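Local coordinates for uncharacterized protein (Bacteroides ovatus, PDB 4ID2) that is of unknown function, a DUF4738 family member with a beta-barrel-like fold that assembles with further copies of itself, at residues 38-43 / 114-119; 44-49 / 76-81; 68-73 / 105-110; 83-88 / 140-145. All coordinates share one frame; numbering follows the deposited sequence. Where two conformers were deposited one is given.

Interaction 1: 38-43 / 114-119; sequences FKFKGK and DKTTPQ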
loop_
_atom_site.group_PDB
_atom_site.type_symbol
_atom_site.label_atom_id
_atom_site.label_comp_id
_atom_site.label_asym_id
_atom_site.label_seq_id
_atom_site.Cartn_x
_atom_site.Cartn_y
_atom_site.Cartn_z
ATOM N N PHE A 38 -11.967 -18.138 -19.676
ATOM C CA PHE A 38 -12.972 -17.402 -18.920
ATOM C C PHE A 38 -14.021 -16.824 -19.859
ATOM O O PHE A 38 -13.821 -16.804 -21.077
ATOM C CB PHE A 38 -12.309 -16.282 -18.108
ATOM C CG PHE A 38 -11.595 -15.258 -18.957
ATOM C CD1 PHE A 38 -12.265 -14.141 -19.437
ATOM C CD2 PHE A 38 -10.259 -15.419 -19.294
ATOM C CE1 PHE A 38 -11.614 -13.216 -20.241
ATOM C CE2 PHE A 38 -9.614 -14.498 -20.106
ATOM C CZ PHE A 38 -10.291 -13.400 -20.570
ATOM N N LYS A 39 -15.124 -16.340 -19.286
ATOM C CA LYS A 39 -16.215 -15.711 -20.028
ATOM C C LYS A 39 -16.221 -14.216 -19.755
ATOM O O LYS A 39 -15.925 -13.796 -18.635
ATOM C CB LYS A 39 -17.571 -16.318 -19.640
ATOM C CG LYS A 39 -17.883 -17.618 -20.353
ATOM C CD LYS A 39 -19.207 -18.198 -19.883
ATOM C CE LYS A 39 -19.478 -19.564 -20.465
ATOM N NZ LYS A 39 -20.623 -20.235 -19.793
ATOM N N PHE A 40 -16.548 -13.415 -20.766
ATOM C CA PHE A 40 -16.680 -11.965 -20.617
ATOM C C PHE A 40 -17.813 -11.493 -21.522
ATOM O O PHE A 40 -17.807 -11.798 -22.718
ATOM C CB PHE A 40 -15.365 -11.240 -20.921
ATOM C CG PHE A 40 -15.475 -9.736 -20.874
ATOM C CD1 PHE A 40 -15.997 -9.098 -19.760
ATOM C CD2 PHE A 40 -15.039 -8.957 -21.936
ATOM C CE1 PHE A 40 -16.075 -7.712 -19.704
ATOM C CE2 PHE A 40 -15.122 -7.567 -21.879
ATOM C CZ PHE A 40 -15.648 -6.954 -20.769
ATOM N N LYS A 41 -18.830 -10.828 -20.933
ATOM C CA LYS A 41 -20.033 -10.385 -21.642
ATOM C C LYS A 41 -20.690 -11.592 -22.359
ATOM O O LYS A 41 -21.194 -11.466 -23.476
ATOM C CB LYS A 41 -19.720 -9.226 -22.612
ATOM C CG LYS A 41 -19.178 -7.988 -21.901
ATOM C CD LYS A 41 -19.162 -6.762 -22.802
ATOM C CE LYS A 41 -18.911 -5.486 -22.036
ATOM N NZ LYS A 41 -18.962 -4.290 -22.921
ATOM N N GLY A 42 -20.652 -12.752 -21.699
ATOM C CA GLY A 42 -21.235 -13.985 -22.208
ATOM C C GLY A 42 -20.505 -14.711 -23.325
ATOM O O GLY A 42 -21.031 -15.708 -23.828
ATOM N N LYS A 43 -19.298 -14.254 -23.723
ATOM C CA LYS A 43 -18.512 -14.906 -24.777
ATOM C C LYS A 43 -17.282 -15.569 -24.160
ATOM O O LYS A 43 -16.705 -15.016 -23.232
ATOM C CB LYS A 43 -18.101 -13.888 -25.853
ATOM C CG LYS A 43 -19.265 -13.391 -26.713
ATOM C CD LYS A 43 -19.723 -14.423 -27.748
ATOM C CE LYS A 43 -20.752 -13.863 -28.699
ATOM N NZ LYS A 43 -21.248 -14.891 -29.653
ATOM N N ASP A 114 -6.678 -11.511 -14.088
ATOM C CA ASP A 114 -7.163 -11.176 -12.761
ATOM C C ASP A 114 -8.680 -11.290 -12.707
ATOM O O ASP A 114 -9.195 -12.121 -11.973
ATOM C CB ASP A 114 -6.700 -9.767 -12.348
ATOM C CG ASP A 114 -7.079 -9.418 -10.923
ATOM O OD1 ASP A 114 -6.508 -10.023 -9.992
ATOM O OD2 ASP A 114 -7.962 -8.562 -10.740
ATOM N N LYS A 115 -9.392 -10.460 -13.464
ATOM C CA LYS A 115 -10.855 -10.459 -13.445
ATOM C C LYS A 115 -11.418 -9.740 -14.657
ATOM O O LYS A 115 -10.660 -9.190 -15.457
ATOM C CB LYS A 115 -11.358 -9.758 -12.155
ATOM C CG LYS A 115 -11.041 -8.255 -12.080
ATOM C CD LYS A 115 -11.212 -7.718 -10.668
ATOM C CE LYS A 115 -10.956 -6.233 -10.560
ATOM N NZ LYS A 115 -11.014 -5.762 -9.148
ATOM N N THR A 116 -12.750 -9.743 -14.779
ATOM C CA THR A 116 -13.484 -9.003 -15.802
ATOM C C THR A 116 -14.276 -7.910 -15.108
ATOM O O THR A 116 -14.843 -8.154 -14.045
ATOM C CB THR A 116 -14.405 -9.913 -16.610
ATOM O OG1 THR A 116 -15.238 -10.666 -15.732
ATOM C CG2 THR A 116 -13.648 -10.823 -17.551
ATOM N N THR A 117 -14.307 -6.713 -15.698
ATOM C CA THR A 117 -15.036 -5.556 -15.171
ATOM C C THR A 117 -15.864 -4.960 -16.308
ATOM O O THR A 117 -15.628 -5.326 -17.461
ATOM C CB THR A 117 -14.039 -4.526 -14.577
ATOM O OG1 THR A 117 -13.332 -3.874 -15.637
ATOM C CG2 THR A 117 -13.057 -5.152 -13.593
ATOM N N PRO A 118 -16.781 -4.003 -16.051
ATOM C CA PRO A 118 -17.529 -3.389 -17.169
ATOM C C PRO A 118 -16.610 -2.708 -18.196
ATOM O O PRO A 118 -16.957 -2.652 -19.376
ATOM C CB PRO A 118 -18.444 -2.374 -16.473
ATOM C CG PRO A 118 -18.540 -2.841 -15.064
ATOM C CD PRO A 118 -17.195 -3.431 -14.756
ATOM N N GLN A 119 -15.431 -2.216 -17.751
ATOM C CA GLN A 119 -14.444 -1.592 -18.633
ATOM C C GLN A 119 -13.873 -2.635 -19.590
ATOM O O GLN A 119 -13.946 -2.463 -20.806
ATOM C CB GLN A 119 -13.301 -0.921 -17.833
ATOM C CG GLN A 119 -13.625 0.503 -17.368
ATOM C CD GLN A 119 -14.727 0.575 -16.335
ATOM O OE1 GLN A 119 -14.922 -0.343 -15.527
ATOM N NE2 GLN A 119 -15.453 1.688 -16.306
HETATM O O HOH W 1 -15.471 -4.206 -23.057
#

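Interaction 2: 44-49 / 76-81; sequences DYHSLV and HLTRGN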
loop_
_atom_site.group_PDB
_atom_site.type_symbol
_atom_site.label_atom_id
_atom_site.label_comp_id
_atom_site.label_asym_id
_atom_site.label_seq_id
_atom_site.Cartn_x
_atom_site.Cartn_y
_atom_site.Cartn_z
ATOM N N ASP A 44 -16.893 -16.751 -24.668
ATOM C CA ASP A 44 -15.741 -17.518 -24.177
ATOM C C ASP A 44 -14.413 -16.978 -24.714
ATOM O O ASP A 44 -14.266 -16.823 -25.930
ATOM C CB ASP A 44 -15.873 -18.992 -24.602
ATOM C CG ASP A 44 -17.067 -19.721 -24.019
ATOM O OD1 ASP A 44 -17.329 -19.560 -22.808
ATOM O OD2 ASP A 44 -17.711 -20.494 -24.763
ATOM N N TYR A 45 -13.439 -16.724 -23.816
ATOM C CA TYR A 45 -12.096 -16.244 -24.170
ATOM C C TYR A 45 -11.040 -17.252 -23.772
ATOM O O TYR A 45 -11.217 -17.935 -22.772
ATOM C CB TYR A 45 -11.769 -14.920 -23.455
ATOM C CG TYR A 45 -12.526 -13.728 -23.983
ATOM C CD1 TYR A 45 -13.882 -13.576 -23.733
ATOM C CD2 TYR A 45 -11.877 -12.719 -24.686
ATOM C CE1 TYR A 45 -14.593 -12.491 -24.233
ATOM C CE2 TYR A 45 -12.573 -11.615 -25.167
ATOM C CZ TYR A 45 -13.922 -11.479 -24.892
ATOM O OH TYR A 45 -14.631 -10.409 -25.384
ATOM N N HIS A 46 -9.929 -17.302 -24.514
ATOM C CA HIS A 46 -8.750 -18.124 -24.211
ATOM C C HIS A 46 -7.583 -17.165 -24.097
ATOM O O HIS A 46 -7.396 -16.355 -24.999
ATOM C CB HIS A 46 -8.490 -19.181 -25.301
ATOM C CG HIS A 46 -9.358 -20.396 -25.214
ATOM N ND1 HIS A 46 -10.729 -20.297 -25.051
ATOM C CD2 HIS A 46 -9.030 -21.700 -25.358
ATOM C CE1 HIS A 46 -11.184 -21.541 -25.047
ATOM N NE2 HIS A 46 -10.195 -22.420 -25.213
ATOM N N SER A 47 -6.835 -17.199 -22.988
ATOM C CA SER A 47 -5.719 -16.283 -22.772
ATOM C C SER A 47 -4.448 -17.057 -22.536
ATOM O O SER A 47 -4.355 -17.758 -21.535
ATOM C CB SER A 47 -6.014 -15.381 -21.580
ATOM O OG SER A 47 -4.930 -14.514 -21.297
ATOM N N LEU A 48 -3.470 -16.942 -23.437
ATOM C CA LEU A 48 -2.179 -17.610 -23.286
ATOM C C LEU A 48 -1.140 -16.554 -22.957
ATOM O O LEU A 48 -1.049 -15.558 -23.682
ATOM C CB LEU A 48 -1.810 -18.372 -24.573
ATOM C CG LEU A 48 -0.447 -19.090 -24.572
ATOM C CD1 LEU A 48 -0.431 -20.264 -23.598
ATOM C CD2 LEU A 48 -0.081 -19.568 -25.973
ATOM N N VAL A 49 -0.377 -16.756 -21.865
ATOM C CA VAL A 49 0.681 -15.835 -21.459
ATOM C C VAL A 49 1.985 -16.617 -21.377
ATOM O O VAL A 49 2.009 -17.689 -20.787
ATOM C CB VAL A 49 0.369 -15.102 -20.137
ATOM C CG1 VAL A 49 1.471 -14.103 -19.819
ATOM C CG2 VAL A 49 -0.965 -14.374 -20.225
ATOM N N HIS A 76 -1.398 -13.590 -25.621
ATOM C CA HIS A 76 -2.245 -13.907 -26.774
ATOM C C HIS A 76 -3.675 -14.174 -26.288
ATOM O O HIS A 76 -3.958 -15.233 -25.726
ATOM C CB HIS A 76 -1.704 -15.106 -27.571
ATOM C CG HIS A 76 -2.302 -15.242 -28.944
ATOM N ND1 HIS A 76 -1.846 -16.194 -29.832
ATOM C CD2 HIS A 76 -3.279 -14.524 -29.552
ATOM C CE1 HIS A 76 -2.557 -16.038 -30.938
ATOM N NE2 HIS A 76 -3.426 -15.039 -30.820
ATOM N N LEU A 77 -4.562 -13.193 -26.483
ATOM C CA LEU A 77 -5.968 -13.277 -26.087
ATOM C C LEU A 77 -6.830 -13.566 -27.309
ATOM O O LEU A 77 -6.756 -12.819 -28.277
ATOM C CB LEU A 77 -6.397 -11.949 -25.435
ATOM C CG LEU A 77 -7.841 -11.864 -24.938
ATOM C CD1 LEU A 77 -8.122 -12.931 -23.893
ATOM C CD2 LEU A 77 -8.141 -10.478 -24.395
ATOM N N THR A 78 -7.661 -14.625 -27.262
ATOM C CA THR A 78 -8.531 -14.982 -28.387
ATOM C C THR A 78 -9.966 -15.179 -27.928
ATOM O O THR A 78 -10.203 -15.472 -26.765
ATOM C CB THR A 78 -8.024 -16.245 -29.100
ATOM O OG1 THR A 78 -8.094 -17.347 -28.208
ATOM C CG2 THR A 78 -6.604 -16.106 -29.601
ATOM N N ARG A 79 -10.919 -14.998 -28.850
ATOM C CA ARG A 79 -12.349 -15.209 -28.623
ATOM C C ARG A 79 -12.830 -16.007 -29.822
ATOM O O ARG A 79 -13.090 -15.427 -30.879
ATOM C CB ARG A 79 -13.085 -13.866 -28.455
ATOM C CG ARG A 79 -14.586 -14.012 -28.209
ATOM C CD ARG A 79 -15.343 -12.695 -28.191
ATOM N NE ARG A 79 -15.120 -11.900 -29.406
ATOM C CZ ARG A 79 -14.438 -10.755 -29.496
ATOM N NH1 ARG A 79 -13.888 -10.206 -28.416
ATOM N NH2 ARG A 79 -14.310 -10.145 -30.665
ATOM N N GLY A 80 -12.830 -17.331 -29.690
ATOM C CA GLY A 80 -13.160 -18.226 -30.790
ATOM C C GLY A 80 -12.028 -18.213 -31.802
ATOM O O GLY A 80 -10.859 -18.289 -31.419
ATOM N N ASN A 81 -12.349 -18.045 -33.085
ATOM C CA ASN A 81 -11.333 -17.963 -34.139
ATOM C C ASN A 81 -10.622 -16.594 -34.165
ATOM O O ASN A 81 -9.554 -16.492 -34.772
ATOM C CB ASN A 81 -11.958 -18.214 -35.511
ATOM C CG ASN A 81 -12.540 -19.597 -35.690
ATOM O OD1 ASN A 81 -12.014 -20.592 -35.174
ATOM N ND2 ASN A 81 -13.615 -19.705 -36.461
HETATM O O HOH W 2 -12.635 -18.754 -27.236
#

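Interaction 3: 68-73 / 105-110; sequences YVDNKI and KSILEG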
loop_
_atom_site.group_PDB
_atom_site.type_symbol
_atom_site.label_atom_id
_atom_site.label_comp_id
_atom_site.label_asym_id
_atom_site.label_seq_id
_atom_site.Cartn_x
_atom_site.Cartn_y
_atom_site.Cartn_z
ATOM N N TYR A 68 21.321 -9.312 -14.220
ATOM C CA TYR A 68 20.147 -10.113 -14.562
ATOM C C TYR A 68 19.623 -9.743 -15.949
ATOM O O TYR A 68 19.545 -8.555 -16.266
ATOM C CB TYR A 68 19.036 -9.892 -13.519
ATOM C CG TYR A 68 19.425 -10.319 -12.121
ATOM C CD1 TYR A 68 20.152 -9.474 -11.289
ATOM C CD2 TYR A 68 19.071 -11.570 -11.631
ATOM C CE1 TYR A 68 20.524 -9.868 -10.004
ATOM C CE2 TYR A 68 19.425 -11.969 -10.342
ATOM C CZ TYR A 68 20.155 -11.115 -9.529
ATOM O OH TYR A 68 20.531 -11.481 -8.253
ATOM N N VAL A 69 19.251 -10.746 -16.771
ATOM C CA VAL A 69 18.649 -10.492 -18.085
ATOM C C VAL A 69 17.143 -10.266 -17.850
ATOM O O VAL A 69 16.524 -10.969 -17.038
ATOM C CB VAL A 69 18.942 -11.604 -19.130
ATOM C CG1 VAL A 69 18.104 -12.841 -18.894
ATOM C CG2 VAL A 69 18.708 -11.102 -20.545
ATOM N N ASP A 70 16.572 -9.259 -18.521
ATOM C CA ASP A 70 15.160 -8.912 -18.369
ATOM C C ASP A 70 14.286 -9.854 -19.218
ATOM O O ASP A 70 14.807 -10.588 -20.065
ATOM C CB ASP A 70 14.941 -7.447 -18.763
ATOM C CG ASP A 70 13.690 -6.796 -18.202
ATOM O OD1 ASP A 70 12.867 -7.511 -17.577
ATOM O OD2 ASP A 70 13.519 -5.586 -18.408
ATOM N N ASN A 71 12.961 -9.841 -18.982
ATOM C CA ASN A 71 12.030 -10.714 -19.692
ATOM C C ASN A 71 11.066 -9.972 -20.595
ATOM O O ASN A 71 10.800 -8.786 -20.404
ATOM C CB ASN A 71 11.189 -11.509 -18.676
ATOM C CG ASN A 71 12.010 -12.286 -17.682
ATOM O OD1 ASN A 71 12.620 -13.304 -18.016
ATOM N ND2 ASN A 71 12.054 -11.832 -16.436
ATOM N N LYS A 72 10.498 -10.721 -21.548
ATOM C CA LYS A 72 9.401 -10.288 -22.403
ATOM C C LYS A 72 8.227 -11.197 -22.066
ATOM O O LYS A 72 8.455 -12.346 -21.680
ATOM C CB LYS A 72 9.748 -10.329 -23.904
ATOM C CG LYS A 72 9.968 -11.717 -24.500
ATOM C CD LYS A 72 10.348 -11.624 -25.982
ATOM C CE LYS A 72 10.574 -12.984 -26.587
ATOM N NZ LYS A 72 10.853 -12.902 -28.043
ATOM N N ILE A 73 6.987 -10.702 -22.186
ATOM C CA ILE A 73 5.808 -11.515 -21.924
ATOM C C ILE A 73 4.881 -11.415 -23.119
ATOM O O ILE A 73 4.380 -10.333 -23.393
ATOM C CB ILE A 73 5.098 -11.132 -20.595
ATOM C CG1 ILE A 73 5.988 -11.525 -19.393
ATOM C CG2 ILE A 73 3.755 -11.853 -20.499
ATOM C CD1 ILE A 73 5.475 -11.194 -18.046
ATOM N N LYS A 105 15.877 -0.169 -12.863
ATOM C CA LYS A 105 16.411 -1.119 -11.874
ATOM C C LYS A 105 15.526 -2.384 -11.672
ATOM O O LYS A 105 15.914 -3.243 -10.879
ATOM C CB LYS A 105 16.576 -0.423 -10.508
ATOM C CG LYS A 105 17.550 0.749 -10.494
ATOM C CD LYS A 105 17.526 1.451 -9.136
ATOM C CE LYS A 105 18.414 2.668 -9.079
ATOM N NZ LYS A 105 18.379 3.314 -7.739
ATOM N N SER A 106 14.364 -2.516 -12.361
ATOM C CA SER A 106 13.441 -3.653 -12.178
ATOM C C SER A 106 13.380 -4.584 -13.398
ATOM O O SER A 106 13.853 -4.209 -14.463
ATOM C CB SER A 106 12.033 -3.136 -11.889
ATOM O OG SER A 106 11.369 -2.674 -13.054
ATOM N N ILE A 107 12.759 -5.778 -13.248
ATOM C CA ILE A 107 12.582 -6.726 -14.359
ATOM C C ILE A 107 11.109 -7.139 -14.465
ATOM O O ILE A 107 10.456 -7.314 -13.437
ATOM C CB ILE A 107 13.509 -7.975 -14.257
ATOM C CG1 ILE A 107 13.331 -8.733 -12.944
ATOM C CG2 ILE A 107 14.968 -7.572 -14.465
ATOM C CD1 ILE A 107 14.014 -10.088 -12.923
ATOM N N LEU A 108 10.589 -7.306 -15.707
ATOM C CA LEU A 108 9.205 -7.732 -15.913
ATOM C C LEU A 108 9.061 -9.139 -15.350
ATOM O O LEU A 108 9.765 -10.045 -15.784
ATOM C CB LEU A 108 8.814 -7.678 -17.405
ATOM C CG LEU A 108 7.354 -8.044 -17.725
ATOM C CD1 LEU A 108 6.374 -7.099 -17.031
ATOM C CD2 LEU A 108 7.097 -8.046 -19.214
ATOM N N GLU A 109 8.207 -9.304 -14.346
ATOM C CA GLU A 109 8.039 -10.568 -13.643
ATOM C C GLU A 109 6.875 -11.377 -14.165
ATOM O O GLU A 109 6.998 -12.592 -14.261
ATOM C CB GLU A 109 7.820 -10.303 -12.139
ATOM C CG GLU A 109 7.904 -11.552 -11.265
ATOM C CD GLU A 109 7.562 -11.358 -9.800
ATOM O OE1 GLU A 109 6.705 -10.498 -9.489
ATOM O OE2 GLU A 109 8.112 -12.111 -8.964
ATOM N N GLY A 110 5.726 -10.748 -14.356
ATOM C CA GLY A 110 4.547 -11.497 -14.754
ATOM C C GLY A 110 3.354 -10.660 -15.156
ATOM O O GLY A 110 3.247 -9.488 -14.787
#

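Interaction 4: 83-88 / 140-145; sequences TVLNKT and ITITAD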
loop_
_atom_site.group_PDB
_atom_site.type_symbol
_atom_site.label_atom_id
_atom_site.label_comp_id
_atom_site.label_asym_id
_atom_site.label_seq_id
_atom_site.Cartn_x
_atom_site.Cartn_y
_atom_site.Cartn_z
ATOM N N THR A 83 -8.561 -13.182 -32.851
ATOM C CA THR A 83 -7.511 -12.800 -31.911
ATOM C C THR A 83 -7.824 -11.365 -31.480
ATOM O O THR A 83 -7.773 -10.448 -32.298
ATOM C CB THR A 83 -6.124 -12.982 -32.536
ATOM O OG1 THR A 83 -5.832 -14.378 -32.628
ATOM C CG2 THR A 83 -5.026 -12.246 -31.765
ATOM N N VAL A 84 -8.183 -11.184 -30.206
ATOM C CA VAL A 84 -8.530 -9.874 -29.650
ATOM C C VAL A 84 -7.248 -9.064 -29.441
ATOM O O VAL A 84 -7.216 -7.875 -29.764
ATOM C CB VAL A 84 -9.350 -10.035 -28.342
ATOM C CG1 VAL A 84 -9.578 -8.688 -27.652
ATOM C CG2 VAL A 84 -10.674 -10.736 -28.633
ATOM N N LEU A 85 -6.199 -9.710 -28.926
ATOM C CA LEU A 85 -4.912 -9.066 -28.689
ATOM C C LEU A 85 -3.769 -10.076 -28.741
ATOM O O LEU A 85 -3.888 -11.159 -28.177
ATOM C CB LEU A 85 -4.930 -8.382 -27.309
ATOM C CG LEU A 85 -3.665 -7.573 -26.962
ATOM C CD1 LEU A 85 -4.011 -6.146 -26.596
ATOM C CD2 LEU A 85 -2.879 -8.234 -25.839
ATOM N N ASN A 86 -2.669 -9.714 -29.405
ATOM C CA ASN A 86 -1.455 -10.520 -29.491
ATOM C C ASN A 86 -0.276 -9.563 -29.379
ATOM O O ASN A 86 0.214 -9.068 -30.391
ATOM C CB ASN A 86 -1.426 -11.339 -30.786
ATOM C CG ASN A 86 -0.226 -12.255 -30.890
ATOM O OD1 ASN A 86 0.100 -12.984 -29.961
ATOM N ND2 ASN A 86 0.489 -12.213 -32.002
ATOM N N LYS A 87 0.124 -9.238 -28.139
ATOM C CA LYS A 87 1.187 -8.270 -27.877
ATOM C C LYS A 87 2.365 -8.861 -27.123
ATOM O O LYS A 87 2.169 -9.634 -26.190
ATOM C CB LYS A 87 0.618 -7.116 -27.028
ATOM C CG LYS A 87 1.614 -5.984 -26.790
ATOM C CD LYS A 87 0.921 -4.706 -26.393
ATOM C CE LYS A 87 1.903 -3.632 -26.004
ATOM N NZ LYS A 87 2.737 -3.171 -27.153
ATOM N N THR A 88 3.584 -8.429 -27.485
ATOM C CA THR A 88 4.800 -8.751 -26.756
ATOM C C THR A 88 4.978 -7.626 -25.750
ATOM O O THR A 88 5.107 -6.466 -26.147
ATOM C CB THR A 88 5.997 -8.917 -27.684
ATOM O OG1 THR A 88 5.731 -9.993 -28.580
ATOM C CG2 THR A 88 7.294 -9.195 -26.916
ATOM N N ILE A 140 -3.254 -4.198 -16.597
ATOM C CA ILE A 140 -3.531 -4.074 -18.036
ATOM C C ILE A 140 -5.009 -4.349 -18.214
ATOM O O ILE A 140 -5.463 -5.413 -17.789
ATOM C CB ILE A 140 -2.689 -5.070 -18.888
ATOM C CG1 ILE A 140 -1.175 -4.986 -18.601
ATOM C CG2 ILE A 140 -2.967 -4.914 -20.391
ATOM C CD1 ILE A 140 -0.502 -6.305 -18.795
ATOM N N THR A 141 -5.759 -3.430 -18.825
ATOM C CA THR A 141 -7.189 -3.634 -19.077
ATOM C C THR A 141 -7.379 -3.739 -20.582
ATOM O O THR A 141 -6.928 -2.852 -21.301
ATOM C CB THR A 141 -8.022 -2.516 -18.447
ATOM O OG1 THR A 141 -7.702 -2.447 -17.056
ATOM C CG2 THR A 141 -9.528 -2.733 -18.619
ATOM N N ILE A 142 -8.011 -4.827 -21.063
ATOM C CA ILE A 142 -8.248 -5.038 -22.494
ATOM C C ILE A 142 -9.751 -5.094 -22.729
ATOM O O ILE A 142 -10.437 -5.884 -22.076
ATOM C CB ILE A 142 -7.538 -6.314 -23.007
ATOM C CG1 ILE A 142 -6.017 -6.207 -22.812
ATOM C CG2 ILE A 142 -7.868 -6.550 -24.497
ATOM C CD1 ILE A 142 -5.298 -7.529 -22.758
ATOM N N THR A 143 -10.270 -4.272 -23.665
ATOM C CA THR A 143 -11.706 -4.267 -23.964
ATOM C C THR A 143 -12.029 -5.418 -24.902
ATOM O O THR A 143 -11.118 -6.045 -25.437
ATOM C CB THR A 143 -12.145 -2.929 -24.574
ATOM O OG1 THR A 143 -11.524 -2.771 -25.850
ATOM C CG2 THR A 143 -11.830 -1.736 -23.675
ATOM N N ALA A 144 -13.321 -5.680 -25.129
ATOM C CA ALA A 144 -13.749 -6.751 -26.026
ATOM C C ALA A 144 -13.286 -6.510 -27.476
ATOM O O ALA A 144 -12.997 -7.481 -28.183
ATOM C CB ALA A 144 -15.262 -6.904 -25.979
ATOM N N ASP A 145 -13.158 -5.226 -27.900
ATOM C CA ASP A 145 -12.677 -4.889 -29.245
ATOM C C ASP A 145 -11.132 -4.655 -29.273
ATOM O O ASP A 145 -10.632 -4.059 -30.218
ATOM C CB ASP A 145 -13.440 -3.677 -29.833
ATOM C CG ASP A 145 -13.184 -2.343 -29.162
ATOM O OD1 ASP A 145 -13.008 -2.326 -27.925
ATOM O OD2 ASP A 145 -13.229 -1.307 -29.866
#

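Interaction 1: 38-43 / 114-119
Phe40 overlaps the side chain of Thr116, the two sliding past each other in opposite directions, with Phe40 CD1 3.6 Å from Thr116 CB. The ring reaches there because its CG stands anti to the backbone N (chi1 176°). One atom on round the ring, Phe40 CE1 lies 3.3 Å from the carbonyl oxygen Thr117 O, an oblique approach and the shortest between the segments. Thr116 contributes mainly its methyl: CG2, anti to its own carbonyl carbon, sits 3.8 Å from Phe40 CB and also meets Phe38, whose CD1 is 4.1 Å away and whose side chain crosses that of Thr116 obliquely. No direct hydrogen bond joins the segments. The polar link is a water that donates to Gln119 O and accepts a weak bond from Lys41 NZ at 3.5 Å, while Lys41 CG lies 3.7 Å above the plane of the Phe40 ring, over its centre. Lys41 opens the bend of a type I' turn from Phe40 to Lys43, closed by reciprocal backbone bonds, Phe40 N to Lys43 O and Lys43 N to Phe40 O. The strand axes stay 8.2 Å apart, so side chains bridge two separate sheets: strand 33-40, paired with 43-53, faces strand 107-116, while Ile121 of the adjoining strand 121-128 touches both Phe38 and Phe40.

Interaction 2: 44-49 / 76-81
Arg79 runs alongside Tyr45, pointing the same way. Its CB lies over one ring face, 4.2 Å from the centroid of Tyr45, a CH-pi contact, and the chain then bends at chi3 (54°) so that Arg79 NH1 donates to Tyr45 OH at 3.1 Å. That bond lies near the guanidinium plane, which is turned 77° from the ring. At the ring edge, Tyr45 CD2 meets Leu77 CD1 at 3.8 Å. An alanine at Tyr45 would remove that ring and hydroxyl, and would probably leave the Arg79 chain less firmly placed and Leu77 less well packed. Further out, Ala144 O also accepts from NH1, Glu82 forms a salt bridge with NH2, and the Phe38 ring lies nearly parallel to that of Tyr45. The backbone fixes this register: His46 with Thr78 and Leu48 with His76 are hydrogen-bonded pairs, and Leu48 N to His76 O is almost straight (177°). This is regular antiparallel pairing of strands 43-53 and 67-79 in the mixed sheet of the barrel-like fold.

Interaction 3: 68-73 / 105-110
Strands 71-73 and 107-110 run at 43° to each other with axes 6.6 Å apart at closest, and side chains, not backbone pairing, carry the hydrogen bonds between them. Asp70 OD1 takes two N-H groups: Leu108 N at 3.0 Å, on its syn lone pair, and the following Asn71 N at 2.7 Å, from above the carboxylate plane. Asn71 answers in the other direction, its ND2 donating to Leu108 O at 3.0 Å nearly along the C=O axis. Leu108 is thus gripped at both its N-H and its carbonyl, where strands of the two sheets of this barrel-like fold come close. An alanine at Asp70 would take away the acceptor shared by Leu108 N and Asn71 N, and would probably loosen the approach of the strands. Farther along the strands, Ile73 and Leu108 cross obliquely, with Ile73 CG1 3.7 Å from Leu108 CD2. Ile73 CD1 presses on Gly110 CA at 3.4 Å; Gly110 and Glu109 form a classic beta bulge opposite Ser126. Val127 of strand 121-128 packs on Leu108.

Interaction 4: 83-88 / 140-145
Ile142, at the end of strand 134-142, is the first residue of 140-145 to meet the other segment, and it does so with two branches. Its CD1 lies 4.0 Å from Leu85 CD2, the two side chains crossing at about a right angle. Its CG2, anti to the backbone N, lies 4.2 Å from Val84 CG1, a second apolar touch. Two sheets of the barrel-like fold meet here, strand 82-89 belonging to the mixed sheet and 134-142 to the four-stranded antiparallel one. Val84 and Leu85 can both reach across because they form a classic beta bulge opposite Leu77, at the corner where the chain turns, so two successive side chains point toward the other segment.

Beyond Ile142 the chain leaves the strand, and Val84 meets it through backbone oxygens: Thr143 O is 3.8 Å from Val84 CG1. Ala144 comes next, its carbonyl O 3.7 Å from Val84 CG1, which stands anti to its own backbone N (chi1 173°). That oxygen also accepts from Arg79 NH1 of the neighbouring strand 67-79, while Tyr45 of strand 43-53 touches both Val84 and Ala144. At Asp145 the walk ends within the loop: its OD1 accepts from Thr143 OG1 at 2.6 Å, met from above the carboxylate plane, and Lys147 N is also bonded to that hydroxyl.

Overall arrangement
Interactions 1, 2 and 4 gather on one side of the chain's centre, with centres 9 to 12 Å apart for the neighbouring pairs 2-4, 1-2 and 1-4, whereas interaction 3 lies on the opposite side, 21 to 28 Å from them. Interaction 2 pairs strands within the mixed sheet; the other three bridge that sheet and the four-stranded antiparallel one. Strand 67-79 serves interactions 2 and 3, and strand 107-116 serves 1 and 3, so both span the fold from side to side. Along the chain, interactions 2 and 3 nest inside the loop closed by 1, while 4 crosses 1 and 3. The two sheets are therefore joined toward both ends of the barrel-like body.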